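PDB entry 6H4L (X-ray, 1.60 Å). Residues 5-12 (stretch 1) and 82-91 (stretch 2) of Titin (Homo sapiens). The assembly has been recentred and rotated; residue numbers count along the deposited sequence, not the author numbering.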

# COMPACT_ATOMS: atom_id res chain seq x y z
N LEU A 5 9.59 21.42 -10.52
CA LEU A 5 10.20 21.58 -9.20
C LEU A 5 9.89 20.38 -8.31
O LEU A 5 8.89 19.67 -8.51
N ASP A 6 10.75 20.14 -7.32
CA ASP A 6 10.45 19.12 -6.32
C ASP A 6 9.10 19.41 -5.68
O ASP A 6 8.72 20.57 -5.51
N HIS A 7 8.38 18.36 -5.30
CA HIS A 7 7.07 18.54 -4.70
C HIS A 7 6.70 17.37 -3.80
O HIS A 7 7.20 16.26 -3.97
N ALA A 8 5.82 17.64 -2.84
CA ALA A 8 5.33 16.63 -1.92
C ALA A 8 4.58 15.52 -2.66
O ALA A 8 3.96 15.76 -3.70
N PRO A 9 4.63 14.31 -2.11
CA PRO A 9 3.89 13.24 -2.76
C PRO A 9 2.40 13.56 -2.86
O PRO A 9 1.83 14.13 -1.92
N ARG A 10 1.78 13.19 -3.97
CA ARG A 10 0.34 13.31 -4.13
C ARG A 10 -0.17 12.00 -4.72
O ARG A 10 0.39 11.46 -5.68
N ILE A 11 -1.24 11.48 -4.13
CA ILE A 11 -1.77 10.20 -4.57
C ILE A 11 -2.87 10.48 -5.58
O ILE A 11 -3.85 11.16 -5.27
N THR A 12 -2.68 9.96 -6.79
CA THR A 12 -3.62 10.21 -7.88
C THR A 12 -4.58 9.05 -8.18
O THR A 12 -5.58 9.23 -8.87
N VAL A 82 2.05 4.91 3.32
CA VAL A 82 2.48 6.28 3.62
C VAL A 82 3.66 6.62 2.73
O VAL A 82 4.65 5.89 2.71
N CYS A 83 3.57 7.74 2.01
CA CYS A 83 4.58 8.14 1.03
C CYS A 83 5.20 9.44 1.46
O CYS A 83 4.48 10.42 1.66
N THR A 84 6.52 9.46 1.62
CA THR A 84 7.19 10.63 2.20
C THR A 84 8.39 11.06 1.37
O THR A 84 9.15 10.25 0.86
N ASN A 85 8.55 12.37 1.22
CA ASN A 85 9.83 12.92 0.82
C ASN A 85 10.08 14.21 1.61
O ASN A 85 9.28 14.56 2.49
N TYR A 86 11.17 14.90 1.34
CA TYR A 86 11.51 16.06 2.17
C TYR A 86 10.48 17.18 2.06
O TYR A 86 10.40 18.04 2.94
N LYS A 87 9.68 17.16 1.00
CA LYS A 87 8.66 18.17 0.76
C LYS A 87 7.33 17.93 1.48
O LYS A 87 6.57 18.87 1.69
N GLY A 88 7.04 16.67 1.84
CA GLY A 88 5.79 16.36 2.50
C GLY A 88 5.44 14.90 2.51
O GLY A 88 6.30 14.05 2.28
N GLU A 89 4.18 14.61 2.77
CA GLU A 89 3.74 13.22 2.86
C GLU A 89 2.32 13.08 2.37
O GLU A 89 1.53 14.02 2.41
N ALA A 90 1.99 11.88 1.90
CA ALA A 90 0.62 11.56 1.53
C ALA A 90 0.36 10.17 2.03
O ALA A 90 1.28 9.36 2.12
N SER A 91 -0.90 9.87 2.33
CA SER A 91 -1.23 8.53 2.82
C SER A 91 -2.57 8.10 2.28
O SER A 91 -3.42 8.93 1.94

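The strand of stretch 1 lies against a β-hairpin without a single direct backbone-to-backbone hydrogen bond; its polar links to the hairpin are made by side chains and one water. It runs nearly parallel to strand 88-91, at 7°, and close to antiparallel to strand 82-85, at 163°, with axes 5.0 and 6.3 Å away at closest approach.

Asn-85 is the pivot. Its CA-to-CB bond points toward stretch 1, and in the p rotamer (chi1 71°) ND2 donates to His-7 O at 3.0 Å with an almost linear N-H...O angle of 173°. The other end of the amide serves the type I turn from Asn-85 to Gly-88: OD1 accepts from Lys-87 N at 2.9 Å and, weakly, from Gly-88 N at 3.2 Å. One side chain thus braces the turn and ties it to the incoming strand. Asn-85 OD1 also lies 3.4 Å from Pro-9 CD.

At the outer end, Asp-6 (chi1 m) points toward the hairpin and its OD2 accepts a short hydrogen bond of 2.6 Å from Tyr-86 OH. The Tyr-86 CA-to-CB bond points away, but the p rotamer (chi1 81°) brings the end of the ring back, and OD2 sits at the ring edge, near its plane. Lys-87 does the reverse. Its CB starts toward stretch 1, 3.4 Å from Ala-8 N, while the end of the chain leads away; on the way CE passes 3.8 Å from Asp-6 O.

Gly-88 permits the close approach at Ala-8, whose CB lies 3.8 Å from Gly-88 CA. An ideal CB on the glycine would come within 2.7 Å of Ala-8 CB, a clash, and the backbone angles alone already call for glycine.

Pro-9, buried and pointing toward the hairpin, covers both of its strands. Its CB packs against Cys-83 CB at 4.0 Å and Ala-90 CB at 4.1 Å, while CD rests 3.3 Å from Gly-88 O. Cys-83, chi1 m, also points in. Ala-90 points toward stretch 1, and its CB lies 3.5 Å from Pro-9 O and 3.9 Å from Ile-11 CG1. Ile-11, with chi1 m and chi2 t, extends the apolar patch, its CD1 reaching 3.6 Å from Ser-91 C.

The water donates to Pro-9 O at 2.6 Å and weakly to Glu-89 O at 3.3 Å, bridging two carbonyls that cannot bond each other. His-7 and Arg-10 point away; His-7, chi1 p, instead turns ND1 onto Ala-8 O, 2.9 Å away within its own strand.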

# COMPACT_ATOMS: atom_id res chain seq x y z
CB LEU A 5 9.69 22.85 -8.53
CG LEU A 5 10.00 24.16 -9.26
CD1 LEU A 5 9.23 25.32 -8.64
CD2 LEU A 5 11.49 24.44 -9.24
CB ASP A 6 11.52 19.08 -5.22
CG ASP A 6 12.83 18.50 -5.70
OD1 ASP A 6 12.87 17.94 -6.82
OD2 ASP A 6 13.83 18.61 -4.95
CB HIS A 7 6.00 18.73 -5.78
CG HIS A 7 5.82 17.54 -6.67
ND1 HIS A 7 5.07 16.44 -6.30
CD2 HIS A 7 6.29 17.27 -7.91
CE1 HIS A 7 5.09 15.55 -7.28
NE2 HIS A 7 5.82 16.03 -8.27
CB ALA A 8 4.43 17.26 -0.88
CB PRO A 9 4.11 12.06 -1.81
CG PRO A 9 5.39 12.37 -1.10
CD PRO A 9 5.35 13.86 -0.90
CB ARG A 10 -0.03 14.50 -5.02
CG ARG A 10 0.71 14.53 -6.32
CD ARG A 10 0.64 15.93 -6.97
NE ARG A 10 1.33 15.90 -8.25
CZ ARG A 10 2.16 16.83 -8.69
NH1 ARG A 10 2.42 17.91 -7.95
NH2 ARG A 10 2.74 16.68 -9.87
CB ILE A 11 -2.28 9.39 -3.37
CG1 ILE A 11 -1.09 9.06 -2.46
CG2 ILE A 11 -3.02 8.11 -3.85
CD1 ILE A 11 -1.45 8.41 -1.14
CB THR A 12 -2.88 10.57 -9.19
OG1 THR A 12 -2.12 9.44 -9.63
CG2 THR A 12 -1.97 11.78 -8.98
CB VAL A 82 2.90 6.40 5.08
CG1 VAL A 82 3.36 7.83 5.39
CG2 VAL A 82 1.74 5.99 5.99
CB CYS A 83 3.92 8.39 -0.33
SG CYS A 83 2.99 6.97 -0.92
CB THR A 84 7.68 10.32 3.63
OG1 THR A 84 6.57 9.89 4.44
CG2 THR A 84 8.31 11.55 4.28
CB ASN A 85 9.95 13.10 -0.71
CG ASN A 85 9.07 14.22 -1.26
OD1 ASN A 85 8.51 15.01 -0.51
ND2 ASN A 85 8.97 14.29 -2.60
CB TYR A 86 12.92 16.55 1.87
CG TYR A 86 13.05 17.42 0.63
CD1 TYR A 86 13.00 18.81 0.74
CD2 TYR A 86 13.28 16.87 -0.62
CE1 TYR A 86 13.14 19.62 -0.37
CE2 TYR A 86 13.43 17.68 -1.75
CZ TYR A 86 13.36 19.06 -1.61
OH TYR A 86 13.51 19.88 -2.71
CB LYS A 87 8.37 18.29 -0.74
CG LYS A 87 9.41 19.07 -1.50
CD LYS A 87 9.37 20.53 -1.06
CE LYS A 87 10.01 21.44 -2.07
NZ LYS A 87 9.82 22.85 -1.64
CB GLU A 89 3.87 12.72 4.30
CG GLU A 89 2.87 13.31 5.27
CD GLU A 89 2.85 12.56 6.60
OE1 GLU A 89 3.68 11.64 6.79
OE2 GLU A 89 2.00 12.89 7.45
CB ALA A 90 0.46 11.59 0.02
CB SER A 91 -1.24 8.51 4.35
OG SER A 91 -1.39 7.17 4.82
O HOH W 1 0.86 15.92 -0.23